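Local coordinates for ABC transporter, substrate binding protein (Polyamine) (Agrobacterium tumefaciens, PDB 4EUO) that binds gamma-aminobutyric acid (GABA) in the periplasm and probably delivers it to an ABC transporter as its substrate-binding subunit, at residues V4-G9 / D55-E60; K156-D161 / V290-N295; D226-P231 / K242-A247. All coordinates share one frame; numbering follows the deposited sequence.

Contacts 1 and 3 are buried neighbours, their centres about 9 Å apart; contact 2 is only partly buried, its centre about 25 Å from that of contact 1 and across the middle of the chain. All three reach one mixed sheet. Strand 56-60 of contact 1 pairs with strand 215-229, whose last part belongs to contact 3, and strand 289-291 of contact 2 pairs with that same strand. The chemistry follows the place: contact 1 is a parallel strand ladder ending in an indole and acidic side chains at the pocket, contact 3 joins strand to helix through aliphatic side chains, and contact 2 holds a loop through a tyrosine and a leucine. W8, E60 and D226 line the GABA pocket.

Contact 1 (V4-G9 / D55-E60); sequences VFSSWG and DVVDVE. With ABU (gamma-amino-butanoic acid), chain E.
W8 meets D58 and E60 where the strands of 4-9 and 55-60 run out at the ligand pocket. Its CB sits 3.1 Å from ABU OXT. CG lies beside the backbone N (chi1 -62°). One face of the indole is turned to ABU CB, and the ligand's N lies over the same face, offset toward the rim. Next round the rim, CD1 skirts D58 OD1, and NE1 bonds to that oxygen at 2.9 Å. OD1 lies close to the indole plane, yet NE1 comes to it from above the carboxylate plane, the two flat groups being turned 87° apart; the bond is bent, 135° at the hydrogen. S98 and Q16 hold the other oxygen, D58 OD2, which helps to fix the carboxylate. Farther on, CZ2 passes the V59 backbone, and at the far tip CH2 reaches E60 CD at 3.9 Å, a carboxylate held by the hydroxyls of Y40 and Y135.

Behind the pocket the two segments form a parallel ladder: S6 N to V56 O and D58 N to S6 O are both 2.9 Å, while V4 O takes both D55 N and V56 N. Strand order 32-35, 3-6, 56-60, 215-229 is that of the type II periplasmic binding protein fold, with helices 10-28 and 40-48 in the connections.

On one face of the ladder, V56 CG1 meets the edge of the F5 ring in its plane, 3.8 Å from CD1. S6 and V57 occupy the other face. At the start of the ladder, D55 OD2 accepts V4 N at 2.8 Å through its anti lone pair, and T234 binds D55 OD1.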
loop_
_atom_site.group_PDB
_atom_site.type_symbol
_atom_site.label_atom_id
_atom_site.label_comp_id
_atom_site.label_asym_id
_atom_site.label_seq_id
_atom_site.Cartn_x
_atom_site.Cartn_y
_atom_site.Cartn_z
ATOM N N VAL A 4 0.117 -13.563 -15.705
ATOM C CA VAL A 4 -0.267 -12.165 -15.612
ATOM C C VAL A 4 -0.185 -11.696 -14.145
ATOM O O VAL A 4 -0.792 -12.308 -13.264
ATOM C CB VAL A 4 -1.671 -11.912 -16.178
ATOM C CG1 VAL A 4 -2.075 -10.454 -15.991
ATOM C CG2 VAL A 4 -1.758 -12.303 -17.665
ATOM N N PHE A 5 0.566 -10.619 -13.936
ATOM C CA PHE A 5 0.737 -9.975 -12.632
ATOM C C PHE A 5 0.026 -8.657 -12.606
ATOM O O PHE A 5 0.264 -7.826 -13.471
ATOM C CB PHE A 5 2.237 -9.816 -12.336
ATOM C CG PHE A 5 2.538 -9.052 -11.062
ATOM C CD1 PHE A 5 2.222 -9.585 -9.823
ATOM C CD2 PHE A 5 3.109 -7.796 -11.111
ATOM C CE1 PHE A 5 2.498 -8.880 -8.646
ATOM C CE2 PHE A 5 3.378 -7.092 -9.926
ATOM C CZ PHE A 5 3.091 -7.654 -8.714
ATOM N N SER A 6 -0.895 -8.486 -11.635
ATOM C CA SER A 6 -1.628 -7.233 -11.475
ATOM C C SER A 6 -1.126 -6.488 -10.258
ATOM O O SER A 6 -0.990 -7.072 -9.180
ATOM C CB SER A 6 -3.117 -7.505 -11.291
ATOM O OG SER A 6 -3.833 -6.308 -11.012
ATOM N N SER A 7 -0.895 -5.194 -10.411
ATOM C CA SER A 7 -0.453 -4.352 -9.297
ATOM C C SER A 7 -1.021 -2.943 -9.466
ATOM O O SER A 7 -2.017 -2.757 -10.173
ATOM C CB SER A 7 1.063 -4.435 -9.110
ATOM O OG SER A 7 1.437 -3.791 -7.901
ATOM N N TRP A 8 -0.421 -1.958 -8.807
ATOM C CA TRP A 8 -1.006 -0.663 -8.626
ATOM C C TRP A 8 -0.611 0.354 -9.672
ATOM O O TRP A 8 -0.909 1.540 -9.513
ATOM C CB TRP A 8 -0.657 -0.191 -7.189
ATOM C CG TRP A 8 -1.250 -1.123 -6.175
ATOM C CD1 TRP A 8 -0.696 -2.277 -5.693
ATOM C CD2 TRP A 8 -2.561 -1.044 -5.612
ATOM N NE1 TRP A 8 -1.586 -2.927 -4.875
ATOM C CE2 TRP A 8 -2.750 -2.204 -4.819
ATOM C CE3 TRP A 8 -3.626 -0.129 -5.741
ATOM C CZ2 TRP A 8 -3.928 -2.437 -4.097
ATOM C CZ3 TRP A 8 -4.808 -0.383 -5.051
ATOM C CH2 TRP A 8 -4.938 -1.508 -4.216
ATOM N N GLY A 9 0.037 -0.114 -10.727
ATOM C CA GLY A 9 0.399 0.731 -11.852
ATOM C C GLY A 9 1.554 1.656 -11.573
ATOM O O GLY A 9 2.124 1.693 -10.469
ATOM N N ASP A 55 -3.128 -13.734 -12.577
ATOM C CA ASP A 55 -2.648 -14.932 -11.872
ATOM C C ASP A 55 -2.074 -14.639 -10.485
ATOM O O ASP A 55 -2.257 -15.419 -9.565
ATOM C CB ASP A 55 -1.626 -15.654 -12.762
ATOM C CG ASP A 55 -2.255 -16.040 -14.082
ATOM O OD1 ASP A 55 -3.305 -16.693 -14.049
ATOM O OD2 ASP A 55 -1.750 -15.593 -15.122
ATOM N N VAL A 56 -1.386 -13.507 -10.381
ATOM C CA VAL A 56 -0.859 -13.047 -9.100
ATOM C C VAL A 56 -1.277 -11.592 -9.013
ATOM O O VAL A 56 -1.103 -10.822 -9.963
ATOM C CB VAL A 56 0.667 -13.205 -8.986
ATOM C CG1 VAL A 56 1.182 -12.549 -7.692
ATOM C CG2 VAL A 56 1.064 -14.692 -9.016
ATOM N N VAL A 57 -1.855 -11.225 -7.864
ATOM C CA VAL A 57 -2.280 -9.847 -7.654
ATOM C C VAL A 57 -1.620 -9.292 -6.387
ATOM O O VAL A 57 -1.616 -9.933 -5.340
ATOM C CB VAL A 57 -3.816 -9.751 -7.529
ATOM C CG1 VAL A 57 -4.294 -8.292 -7.498
ATOM C CG2 VAL A 57 -4.544 -10.479 -8.678
ATOM N N ASP A 58 -1.121 -8.071 -6.506
ATOM C CA ASP A 58 -0.637 -7.347 -5.347
ATOM C C ASP A 58 -1.856 -6.574 -4.790
ATOM O O ASP A 58 -2.460 -5.740 -5.477
ATOM C CB ASP A 58 0.478 -6.405 -5.792
ATOM C CG ASP A 58 1.069 -5.591 -4.672
ATOM O OD1 ASP A 58 0.293 -4.926 -3.958
ATOM O OD2 ASP A 58 2.289 -5.637 -4.501
ATOM N N VAL A 59 -2.209 -6.902 -3.539
ATOM C CA VAL A 59 -3.389 -6.319 -2.894
ATOM C C VAL A 59 -3.011 -5.715 -1.554
ATOM O O VAL A 59 -1.944 -5.985 -1.018
ATOM C CB VAL A 59 -4.498 -7.400 -2.683
ATOM C CG1 VAL A 59 -4.976 -7.976 -4.006
ATOM C CG2 VAL A 59 -4.023 -8.505 -1.740
ATOM N N GLU A 60 -3.949 -4.963 -0.950
ATOM C CA GLU A 60 -3.736 -4.484 0.409
ATOM C C GLU A 60 -3.883 -5.634 1.393
ATOM O O GLU A 60 -4.757 -6.508 1.202
ATOM C CB GLU A 60 -4.722 -3.350 0.708
ATOM C CG GLU A 60 -4.307 -2.081 -0.045
ATOM C CD GLU A 60 -5.440 -1.140 -0.411
ATOM O OE1 GLU A 60 -6.562 -1.598 -0.708
ATOM O OE2 GLU A 60 -5.170 0.075 -0.490
HETATM N N ABU E . -1.255 -0.493 -1.441
HETATM C CD ABU E . 0.010 0.242 -1.560
HETATM C CB ABU E . 0.341 0.553 -3.000
HETATM C CG ABU E . 1.645 1.271 -3.065
HETATM C C ABU E . 2.051 1.772 -4.435
HETATM O O ABU E . 2.991 2.712 -4.492
HETATM O OXT ABU E . 1.437 1.416 -5.537
#

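Contact 2 (K156-D161 / V290-N295); sequences KLYPLD and VNADMN
Y158 carries this contact, its ring lying against the turn that leads from V290-N291 into D293. The close part is here: Y158 OH accepts D293 N at 2.9 Å in a nearly straight bond (163°), and D293 CB sits over one ring face, 3.7 Å from the centroid of Y158, a CH-pi contact. The backbone bond and the carbon over the face both restrain the ring, as do E144, bonded to the hydroxyl, and the Y296 ring. Beside it, L157 CD1 presses on V290 CG1 at 3.5 Å, tighter than usual for two carbons, in a buried apolar spot where the two side chains cross at about a right angle.

The outer side is looser. N291 is exposed, and the end of its side chain leads away from the loop to bond T223. D293 is only partly covered; its carboxylate stands at the N-cap of helix 294-299, with OD1 bonded to Y296 N. A cis peptide joins Y158 to P159, where the loop reaches the surface.

The loop 156-161, between helices 142-149 and 162-170, lies beside the end of strand 289-291 and the start of helix 294-299, with L157 against L147 and V290 paired with strand 215-229.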
loop_
_atom_site.group_PDB
_atom_site.type_symbol
_atom_site.label_atom_id
_atom_site.label_comp_id
_atom_site.label_asym_id
_atom_site.label_seq_id
_atom_site.Cartn_x
_atom_site.Cartn_y
_atom_site.Cartn_z
ATOM N N LYS A 156 -3.771 3.710 21.269
ATOM C CA LYS A 156 -5.191 3.661 21.628
ATOM C C LYS A 156 -6.125 3.812 20.412
ATOM O O LYS A 156 -7.305 4.091 20.583
ATOM C CB LYS A 156 -5.524 4.753 22.666
ATOM C CG LYS A 156 -4.687 4.661 23.953
ATOM C CD LYS A 156 -5.465 4.069 25.126
ATOM C CE LYS A 156 -6.194 5.116 25.940
ATOM N NZ LYS A 156 -7.009 4.502 27.021
ATOM N N LEU A 157 -5.626 3.569 19.203
ATOM C CA LEU A 157 -6.459 3.733 18.018
ATOM C C LEU A 157 -7.559 2.704 17.890
ATOM O O LEU A 157 -8.629 3.037 17.405
ATOM C CB LEU A 157 -5.601 3.655 16.747
ATOM C CG LEU A 157 -4.780 4.907 16.482
ATOM C CD1 LEU A 157 -3.731 4.610 15.428
ATOM C CD2 LEU A 157 -5.673 6.086 16.012
ATOM N N TYR A 158 -7.282 1.452 18.284
ATOM C CA TYR A 158 -8.221 0.361 18.075
ATOM C C TYR A 158 -8.935 -0.085 19.344
ATOM O O TYR A 158 -8.290 -0.176 20.392
ATOM C CB TYR A 158 -7.538 -0.834 17.412
ATOM C CG TYR A 158 -6.889 -0.470 16.099
ATOM C CD1 TYR A 158 -7.643 -0.361 14.943
ATOM C CD2 TYR A 158 -5.533 -0.162 16.030
ATOM C CE1 TYR A 158 -7.075 0.047 13.741
ATOM C CE2 TYR A 158 -4.956 0.294 14.840
ATOM C CZ TYR A 158 -5.736 0.386 13.699
ATOM O OH TYR A 158 -5.154 0.762 12.514
ATOM N N PRO A 159 -10.245 -0.368 19.287
ATOM C CA PRO A 159 -11.123 -0.300 18.107
ATOM C C PRO A 159 -11.351 1.124 17.644
ATOM O O PRO A 159 -11.381 2.046 18.444
ATOM C CB PRO A 159 -12.419 -0.969 18.584
ATOM C CG PRO A 159 -12.447 -0.694 20.065
ATOM C CD PRO A 159 -10.997 -0.761 20.503
ATOM N N LEU A 160 -11.513 1.305 16.351
ATOM C CA LEU A 160 -11.641 2.641 15.808
ATOM C C LEU A 160 -12.886 3.365 16.268
ATOM O O LEU A 160 -13.963 2.780 16.256
ATOM C CB LEU A 160 -11.664 2.579 14.283
ATOM C CG LEU A 160 -10.394 2.062 13.616
ATOM C CD1 LEU A 160 -10.678 1.811 12.144
ATOM C CD2 LEU A 160 -9.186 2.993 13.839
ATOM N N ASP A 161 -12.751 4.655 16.612
ATOM C CA ASP A 161 -13.902 5.492 16.905
ATOM C C ASP A 161 -14.265 6.193 15.580
ATOM O O ASP A 161 -13.749 7.276 15.248
ATOM C CB ASP A 161 -13.578 6.476 18.015
ATOM C CG ASP A 161 -14.765 7.272 18.493
ATOM O OD1 ASP A 161 -15.752 7.377 17.730
ATOM O OD2 ASP A 161 -14.640 7.924 19.559
ATOM N N VAL A 290 3.270 4.843 13.665
ATOM C CA VAL A 290 2.000 4.208 14.065
ATOM C C VAL A 290 1.817 2.984 13.174
ATOM O O VAL A 290 2.048 3.069 11.968
ATOM C CB VAL A 290 0.862 5.237 13.874
ATOM C CG1 VAL A 290 -0.505 4.612 14.146
ATOM C CG2 VAL A 290 1.070 6.457 14.775
ATOM N N ASN A 291 1.396 1.851 13.716
ATOM C CA ASN A 291 1.218 0.669 12.911
ATOM C C ASN A 291 -0.254 0.421 12.693
ATOM O O ASN A 291 -0.967 0.145 13.652
ATOM C CB ASN A 291 1.887 -0.523 13.613
ATOM C CG ASN A 291 3.341 -0.247 13.921
ATOM O OD1 ASN A 291 3.761 -0.249 15.085
ATOM N ND2 ASN A 291 4.139 0.044 12.910
ATOM N N ALA A 292 -0.745 0.532 11.456
ATOM C CA ALA A 292 -2.137 0.215 11.210
ATOM C C ALA A 292 -2.363 -1.265 11.431
ATOM O O ALA A 292 -1.472 -2.099 11.195
ATOM C CB ALA A 292 -2.558 0.622 9.798
ATOM N N ASP A 293 -3.565 -1.591 11.891
ATOM C CA ASP A 293 -3.886 -2.992 12.200
ATOM C C ASP A 293 -4.744 -3.557 11.086
ATOM O O ASP A 293 -5.961 -3.330 11.015
ATOM C CB ASP A 293 -4.609 -3.078 13.544
ATOM C CG ASP A 293 -4.829 -4.497 14.022
ATOM O OD1 ASP A 293 -4.802 -5.419 13.187
ATOM O OD2 ASP A 293 -4.965 -4.681 15.250
ATOM N N MET A 294 -4.087 -4.249 10.177
ATOM C CA MET A 294 -4.801 -4.800 9.024
ATOM C C MET A 294 -5.678 -5.959 9.371
ATOM O O MET A 294 -6.650 -6.205 8.659
ATOM C CB MET A 294 -3.833 -5.181 7.915
ATOM C CG MET A 294 -3.023 -3.966 7.387
ATOM S SD MET A 294 -2.084 -4.405 5.930
ATOM C CE MET A 294 -0.976 -5.643 6.542
ATOM N N ASN A 295 -5.372 -6.666 10.477
ATOM C CA ASN A 295 -6.235 -7.765 10.899
ATOM C C ASN A 295 -7.545 -7.215 11.471
ATOM O O ASN A 295 -8.623 -7.740 11.188
ATOM C CB ASN A 295 -5.503 -8.629 11.896
ATOM C CG ASN A 295 -4.413 -9.428 11.232
ATOM O OD1 ASN A 295 -3.290 -9.526 11.739
ATOM N ND2 ASN A 295 -4.712 -9.985 10.061
#

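Contact 3 (D226-P231 / K242-A247); sequences DSLVVP and KFIALA. With ABU (gamma-amino-butanoic acid), chain E.
L228 and I244 carry most of the junction of strand and helix, and what they share is apolar. I244 points from the helix toward the strand with CG1 beside the backbone N (chi1 -68°), which brings CG1 to 4.0 Å from L228 CB. Its end, CD1, continues past L228 CB and meets V230 CG2 at 3.6 Å. L228 answers with its own branch: CD1 reaches A247 CB at 3.8 Å. I244 and A247 are three residues apart and so come from the same face of the helix, L228 fitting against both, while L228 and V230 alternate along the chain with V229, whose side chain points away from the helix.

Next to the contact, the F243 ring, one position before I244, meets F5 with planes about 40° apart and touches F24 edge-to-face.

Polar bonding is found at the other end of 226-231. D226, far from the helix, binds the amino end of the GABA ligand: ABU N donates to D226 OD1 at 2.8 Å and weakly to D226 OD2 at 3.1 Å, so both oxygens face the same nitrogen. D226 OD2 also lies close to D58 OD1, two acids crowded together; the ligand's nitrogen, if positively charged, would be expected to offset the repulsion.

The strand and helix axes approach to 9.4 Å and run at 149° to each other, roughly antiparallel, after a link of ten residues. This is a strand followed by a helix packed on one face of the sheet, as in the alpha/beta lobes of periplasmic binding proteins. The strand is the last part of 215-229, between 56-60 and 96-107 in the sheet; helix 237-247 packs over it, with A247 also touching W20 of helix 10-28 and I244 touching V96 of strand 96-107.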
loop_
_atom_site.group_PDB
_atom_site.type_symbol
_atom_site.label_atom_id
_atom_site.label_comp_id
_atom_site.label_asym_id
_atom_site.label_seq_id
_atom_site.Cartn_x
_atom_site.Cartn_y
_atom_site.Cartn_z
ATOM N N ASP A 226 1.340 -4.590 1.736
ATOM C CA ASP A 226 0.606 -5.251 0.664
ATOM C C ASP A 226 0.939 -6.735 0.716
ATOM O O ASP A 226 1.948 -7.153 1.318
ATOM C CB ASP A 226 0.951 -4.691 -0.705
ATOM C CG ASP A 226 0.163 -3.438 -1.081
ATOM O OD1 ASP A 226 -0.468 -2.827 -0.193
ATOM O OD2 ASP A 226 0.146 -3.087 -2.295
ATOM N N SER A 227 0.135 -7.522 -0.002
ATOM C CA SER A 227 0.262 -8.960 -0.062
ATOM C C SER A 227 0.200 -9.420 -1.494
ATOM O O SER A 227 -0.353 -8.727 -2.352
ATOM C CB SER A 227 -0.910 -9.600 0.664
ATOM O OG SER A 227 -0.988 -9.120 1.996
ATOM N N LEU A 228 0.709 -10.637 -1.729
ATOM C CA LEU A 228 0.526 -11.314 -3.029
ATOM C C LEU A 228 -0.472 -12.428 -2.820
ATOM O O LEU A 228 -0.391 -13.187 -1.847
ATOM C CB LEU A 228 1.828 -11.890 -3.570
ATOM C CG LEU A 228 2.915 -10.868 -3.818
ATOM C CD1 LEU A 228 4.160 -11.540 -4.363
ATOM C CD2 LEU A 228 2.458 -9.736 -4.787
ATOM N N VAL A 229 -1.479 -12.471 -3.726
ATOM C CA VAL A 229 -2.542 -13.465 -3.715
ATOM C C VAL A 229 -2.758 -14.013 -5.106
ATOM O O VAL A 229 -2.297 -13.435 -6.096
ATOM C CB VAL A 229 -3.849 -12.883 -3.144
ATOM C CG1 VAL A 229 -3.642 -12.392 -1.720
ATOM C CG2 VAL A 229 -4.408 -11.753 -4.015
ATOM N N VAL A 230 -3.473 -15.148 -5.148
ATOM C CA VAL A 230 -3.772 -15.836 -6.401
ATOM C C VAL A 230 -5.271 -15.981 -6.516
ATOM O O VAL A 230 -5.875 -16.697 -5.734
ATOM C CB VAL A 230 -3.088 -17.217 -6.394
ATOM C CG1 VAL A 230 -3.444 -17.982 -7.678
ATOM C CG2 VAL A 230 -1.583 -17.087 -6.260
ATOM N N PRO A 231 -5.907 -15.282 -7.468
ATOM C CA PRO A 231 -7.373 -15.399 -7.567
ATOM C C PRO A 231 -7.857 -16.827 -7.827
ATOM O O PRO A 231 -7.244 -17.542 -8.631
ATOM C CB PRO A 231 -7.736 -14.458 -8.712
ATOM C CG PRO A 231 -6.620 -13.452 -8.718
ATOM C CD PRO A 231 -5.381 -14.278 -8.394
ATOM N N LYS A 242 4.944 -20.387 -8.007
ATOM C CA LYS A 242 6.365 -20.194 -8.267
ATOM C C LYS A 242 6.720 -18.718 -8.347
ATOM O O LYS A 242 7.803 -18.295 -7.905
ATOM C CB LYS A 242 6.797 -20.927 -9.555
ATOM C CG LYS A 242 6.798 -22.446 -9.414
ATOM C CD LYS A 242 7.134 -23.096 -10.750
ATOM C CE LYS A 242 7.036 -24.600 -10.676
ATOM N NZ LYS A 242 7.221 -25.215 -12.015
ATOM N N PHE A 243 5.793 -17.903 -8.907
ATOM C CA PHE A 243 6.058 -16.481 -9.020
ATOM C C PHE A 243 6.089 -15.848 -7.626
ATOM O O PHE A 243 6.990 -15.034 -7.358
ATOM C CB PHE A 243 4.990 -15.810 -9.902
ATOM C CG PHE A 243 5.238 -14.326 -10.076
ATOM C CD1 PHE A 243 6.090 -13.857 -11.062
ATOM C CD2 PHE A 243 4.695 -13.405 -9.184
ATOM C CE1 PHE A 243 6.346 -12.490 -11.205
ATOM C CE2 PHE A 243 4.949 -12.036 -9.327
ATOM C CZ PHE A 243 5.796 -11.586 -10.307
ATOM N N ILE A 244 5.156 -16.250 -6.756
ATOM C CA ILE A 244 5.130 -15.694 -5.397
ATOM C C ILE A 244 6.399 -16.110 -4.642
ATOM O O ILE A 244 7.028 -15.278 -3.970
ATOM C CB ILE A 244 3.849 -16.076 -4.674
ATOM C CG1 ILE A 244 2.644 -15.366 -5.343
ATOM C CG2 ILE A 244 3.950 -15.738 -3.181
ATOM C CD1 ILE A 244 1.313 -15.696 -4.736
ATOM N N ALA A 245 6.842 -17.383 -4.825
ATOM C CA ALA A 245 8.067 -17.845 -4.165
ATOM C C ALA A 245 9.255 -16.996 -4.638
ATOM O O ALA A 245 10.110 -16.632 -3.824
ATOM C CB ALA A 245 8.290 -19.315 -4.503
ATOM N N LEU A 246 9.309 -16.668 -5.923
ATOM C CA LEU A 246 10.368 -15.861 -6.467
ATOM C C LEU A 246 10.277 -14.402 -5.955
ATOM O O LEU A 246 11.258 -13.846 -5.462
ATOM C CB LEU A 246 10.332 -15.934 -8.008
ATOM C CG LEU A 246 11.383 -15.128 -8.797
ATOM C CD1 LEU A 246 11.042 -13.624 -8.904
ATOM C CD2 LEU A 246 12.820 -15.373 -8.319
ATOM N N ALA A 247 9.096 -13.786 -6.098
ATOM C CA ALA A 247 8.925 -12.372 -5.732
ATOM C C ALA A 247 9.231 -12.079 -4.262
ATOM O O ALA A 247 9.622 -10.950 -3.918
ATOM C CB ALA A 247 7.494 -11.958 -6.040
HETATM N N ABU E . -1.255 -0.493 -1.441
HETATM C CD ABU E . 0.010 0.242 -1.560
HETATM C CB ABU E . 0.341 0.553 -3.000
HETATM C CG ABU E . 1.645 1.271 -3.065
HETATM C C ABU E . 2.051 1.772 -4.435
HETATM O O ABU E . 2.991 2.712 -4.492
HETATM O OXT ABU E . 1.437 1.416 -5.537
#